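Local coordinates for protein LamCAT (Aquimarina, PDB 6JH5) that probably hydrolyses the beta-1,3-glucan laminarin, as a marine bacterial laminarinase of glycoside hydrolase family 16 with a bound calcium ion, at residues A[169-174]-A[179-184]. Numbering follows the deposited sequence.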
ATOM      1  N   ILE A 169      -6.356  -0.451  15.431  1.00 12.85           N
ATOM      2  CA  ILE A 169      -5.998  -1.009  14.112  1.00 13.07           C
ATOM      3  C   ILE A 169      -5.142  -2.233  14.421  1.00 12.60           C
ATOM      4  O   ILE A 169      -4.276  -2.134  15.228  1.00 12.17           O
ATOM      5  CB  ILE A 169      -5.228  -0.017  13.234  1.00 13.41           C
ATOM      6  CG1 ILE A 169      -6.062   1.235  12.987  1.00 13.73           C
ATOM      7  CG2 ILE A 169      -4.827  -0.703  11.932  1.00 13.36           C
ATOM      8  CD1 ILE A 169      -5.278   2.375  12.415  1.00 14.68           C
ATOM      9  N   LYS A 170      -5.493  -3.357  13.819  1.00 12.73           N
ATOM     10  CA  LYS A 170      -4.733  -4.610  13.979  1.00 12.84           C
ATOM     11  C   LYS A 170      -4.263  -5.073  12.595  1.00 13.03           C
ATOM     12  O   LYS A 170      -5.011  -4.950  11.684  1.00 13.32           O
ATOM     13  CB  LYS A 170      -5.631  -5.671  14.596  1.00 14.05           C
ATOM     14  CG  LYS A 170      -5.950  -5.478  16.057  1.00 17.49           C
ATOM     15  CD  LYS A 170      -6.956  -6.526  16.490  1.00 21.93           C
ATOM     16  CE  LYS A 170      -7.202  -6.593  17.966  1.00 28.23           C
ATOM     17  NZ  LYS A 170      -7.914  -7.839  18.310  1.00 30.06           N
ATOM     18  N   TRP A 171      -3.047  -5.585  12.522  1.00 12.55           N
ATOM     19  CA  TRP A 171      -2.417  -6.038  11.261  1.00 12.12           C
ATOM     20  C   TRP A 171      -2.194  -7.549  11.295  1.00 12.27           C
ATOM     21  O   TRP A 171      -1.740  -8.058  12.272  1.00 12.22           O
ATOM     22  CB  TRP A 171      -1.062  -5.368  11.038  1.00 12.80           C
ATOM     23  CG  TRP A 171      -1.043  -3.937  10.599  1.00 11.92           C
ATOM     24  CD1 TRP A 171      -0.761  -3.473   9.351  1.00 12.24           C
ATOM     25  CD2 TRP A 171      -1.196  -2.774  11.422  1.00 11.76           C
ATOM     26  NE1 TRP A 171      -0.769  -2.113   9.331  1.00 12.33           N
ATOM     27  CE2 TRP A 171      -1.030  -1.656  10.589  1.00 11.64           C
ATOM     28  CE3 TRP A 171      -1.493  -2.573  12.770  1.00 12.78           C
ATOM     29  CZ2 TRP A 171      -1.120  -0.364  11.080  1.00 12.16           C
ATOM     30  CZ3 TRP A 171      -1.573  -1.295  13.254  1.00 11.75           C
ATOM     31  CH2 TRP A 171      -1.401  -0.203  12.413  1.00 12.71           C
ATOM     32  N   PHE A 172      -2.506  -8.207  10.194  1.00 12.82           N
ATOM     33  CA  PHE A 172      -2.290  -9.659  10.139  1.00 13.82           C
ATOM     34  C   PHE A 172      -1.717 -10.076   8.789  1.00 14.01           C
ATOM     35  O   PHE A 172      -1.913  -9.401   7.820  1.00 14.43           O
ATOM     36  CB  PHE A 172      -3.636 -10.378  10.187  1.00 13.30           C
ATOM     37  CG  PHE A 172      -4.573  -9.978  11.293  1.00 13.99           C
ATOM     38  CD1 PHE A 172      -5.306  -8.820  11.216  1.00 14.47           C
ATOM     39  CD2 PHE A 172      -4.746 -10.774  12.397  1.00 14.11           C
ATOM     40  CE1 PHE A 172      -6.179  -8.458  12.217  1.00 14.32           C
ATOM     41  CE2 PHE A 172      -5.621 -10.418  13.400  1.00 14.64           C
ATOM     42  CZ  PHE A 172      -6.342  -9.266  13.303  1.00 15.38           C
ATOM     43  N   VAL A 173      -0.949 -11.154   8.791  1.00 14.18           N
ATOM     44  CA  VAL A 173      -0.558 -11.834   7.526  1.00 13.58           C
ATOM     45  C   VAL A 173      -1.000 -13.288   7.669  1.00 14.23           C
ATOM     46  O   VAL A 173      -0.708 -13.871   8.662  1.00 14.61           O
ATOM     47  CB  VAL A 173       0.932 -11.736   7.176  1.00 14.03           C
ATOM     48  CG1 VAL A 173       1.223 -12.451   5.864  1.00 14.87           C
ATOM     49  CG2 VAL A 173       1.374 -10.289   7.141  1.00 14.56           C
ATOM     50  N   ASP A 174      -1.843 -13.745   6.754  1.00 14.26           N
ATOM     51  CA  ASP A 174      -2.385 -15.131   6.786  1.00 15.72           C
ATOM     52  C   ASP A 174      -3.110 -15.359   8.109  1.00 17.90           C
ATOM     53  O   ASP A 174      -3.018 -16.440   8.662  1.00 17.94           O
ATOM     54  CB  ASP A 174      -1.304 -16.153   6.484  1.00 16.96           C
ATOM     55  CG  ASP A 174      -0.607 -15.908   5.161  1.00 17.68           C
ATOM     56  OD1 ASP A 174      -1.263 -15.468   4.236  1.00 17.28           O
ATOM     57  OD2 ASP A 174       0.564 -16.154   5.112  1.00 19.20           O
ATOM     58  N   HIS A 179       0.867  -6.751  14.588  1.00 13.70           N
ATOM     59  CA  HIS A 179       0.993  -5.321  14.956  1.00 13.04           C
ATOM     60  C   HIS A 179      -0.375  -4.796  15.374  1.00 12.12           C
ATOM     61  O   HIS A 179      -1.349  -5.304  14.912  1.00 13.32           O
ATOM     62  CB  HIS A 179       1.615  -4.514  13.802  1.00 14.04           C
ATOM     63  CG  HIS A 179       1.959  -3.096  14.108  1.00 14.49           C
ATOM     64  ND1 HIS A 179       2.618  -2.718  15.244  1.00 16.31           N
ATOM     65  CD2 HIS A 179       1.772  -1.967  13.407  1.00 13.88           C
ATOM     66  CE1 HIS A 179       2.805  -1.428  15.224  1.00 16.05           C
ATOM     67  NE2 HIS A 179       2.299  -0.946  14.128  1.00 14.43           N
ATOM     68  N   GLU A 180      -0.382  -3.849  16.281  1.00 13.00           N
ATOM     69  CA  GLU A 180      -1.650  -3.288  16.788  1.00 13.05           C
ATOM     70  C   GLU A 180      -1.373  -1.865  17.253  1.00 13.19           C
ATOM     71  O   GLU A 180      -0.336  -1.641  17.798  1.00 16.47           O
ATOM     72  CB  GLU A 180      -2.195  -4.153  17.926  1.00 14.63           C
ATOM     73  CG  GLU A 180      -3.483  -3.645  18.525  1.00 16.47           C
ATOM     74  CD  GLU A 180      -4.109  -4.605  19.526  1.00 17.67           C
ATOM     75  OE1 GLU A 180      -3.929  -5.784  19.360  1.00 17.68           O
ATOM     76  OE2 GLU A 180      -4.773  -4.148  20.426  1.00 18.48           O
ATOM     77  N   ALA A 181      -2.299  -0.969  16.983  1.00 12.59           N
ATOM     78  CA  ALA A 181      -2.121   0.415  17.443  1.00 13.27           C
ATOM     79  C   ALA A 181      -3.452   0.910  18.005  1.00 13.34           C
ATOM     80  O   ALA A 181      -4.430   0.815  17.328  1.00 14.10           O
ATOM     81  CB  ALA A 181      -1.670   1.280  16.298  1.00 13.95           C
ATOM     82  N   SER A 182      -3.418   1.439  19.211  1.00 13.39           N
ATOM     83  CA  SER A 182      -4.653   2.034  19.757  1.00 13.06           C
ATOM     84  C   SER A 182      -4.885   3.416  19.140  1.00 13.56           C
ATOM     85  O   SER A 182      -3.944   4.186  19.007  1.00 13.23           O
ATOM     86  CB  SER A 182      -4.613   2.141  21.252  1.00 14.62           C
ATOM     87  OG  SER A 182      -5.800   2.744  21.710  1.00 14.40           O
ATOM     88  N   ILE A 183      -6.127   3.637  18.724  1.00 12.58           N
ATOM     89  CA  ILE A 183      -6.578   4.975  18.275  1.00 12.56           C
ATOM     90  C   ILE A 183      -7.747   5.408  19.168  1.00 13.14           C
ATOM     91  O   ILE A 183      -8.395   6.349  18.850  1.00 14.34           O
ATOM     92  CB  ILE A 183      -6.930   4.992  16.778  1.00 13.52           C
ATOM     93  CG1 ILE A 183      -8.061   4.037  16.417  1.00 14.35           C
ATOM     94  CG2 ILE A 183      -5.701   4.717  15.928  1.00 13.62           C
ATOM     95  CD1 ILE A 183      -8.533   4.242  14.999  1.00 15.68           C
ATOM     96  N   ALA A 184      -7.903   4.722  20.285  1.00 15.35           N
ATOM     97  CA  ALA A 184      -9.048   4.968  21.193  1.00 15.70           C
ATOM     98  C   ALA A 184      -8.988   6.390  21.732  1.00 16.12           C
ATOM     99  O   ALA A 184      -7.983   6.760  22.234  1.00 15.30           O
ATOM    100  CB  ALA A 184      -8.992   3.995  22.326  1.00 15.97           C
TER
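Ile169 and Ala181 face each other as an antiparallel hydrogen-bonded pair, joined by two backbone bonds: Ile169 N donates to Ala181 O at 3.0 Å, and Ala181 N returns a bond of 2.9 Å to Ile169 O. Ile169 CD1 lies 4.2 Å from Ile183 CG2, in the loop that follows the second strand. Lys170 and Glu180 make the next, non-hydrogen-bonded pair, on the other face of the sheet. Their extended chains run side by side, Lys170 CE 3.6 Å from Glu180 OE1, while Lys170 NZ stops 4.6 Å short of that oxygen, so any attraction is probably a long-range one rather than a salt bridge.

Trp171 returns to the face of Ile169, and its indole meets both His179 and Ala181. Trp171 N donates a hydrogen bond of 2.9 Å to His179 O. Ile169 CG2, from two residues back in the same strand, lies over one face of the indole and His179 CD2 over the opposite one, 3.4 Å from Trp171 CE3, both toward the rim. The two ring planes meet obliquely at 40°. The imidazole of His179 is set alongside the indole by a chi1 of -172°, which places CG opposite the backbone N, and Ala181 CB closes in on Trp171 CZ3. The buried ring nitrogens find backbone acceptors, Trp171 NE1 on Asp118 O and His179 NE2 on Tyr145 O, which should fix how each ring is turned. A leucine in place of Trp171 would probably leave the carbonyl of Asp118 without its indole donor and the imidazole of His179 without a flat partner. Ile133 of strand 128-136 packs against Ile169, Trp171 and Ala181, tying this antiparallel beta hairpin, strands 168-173 and 176-182, into the beta-sandwich (jelly-roll) fold characteristic of glycoside hydrolase family 16.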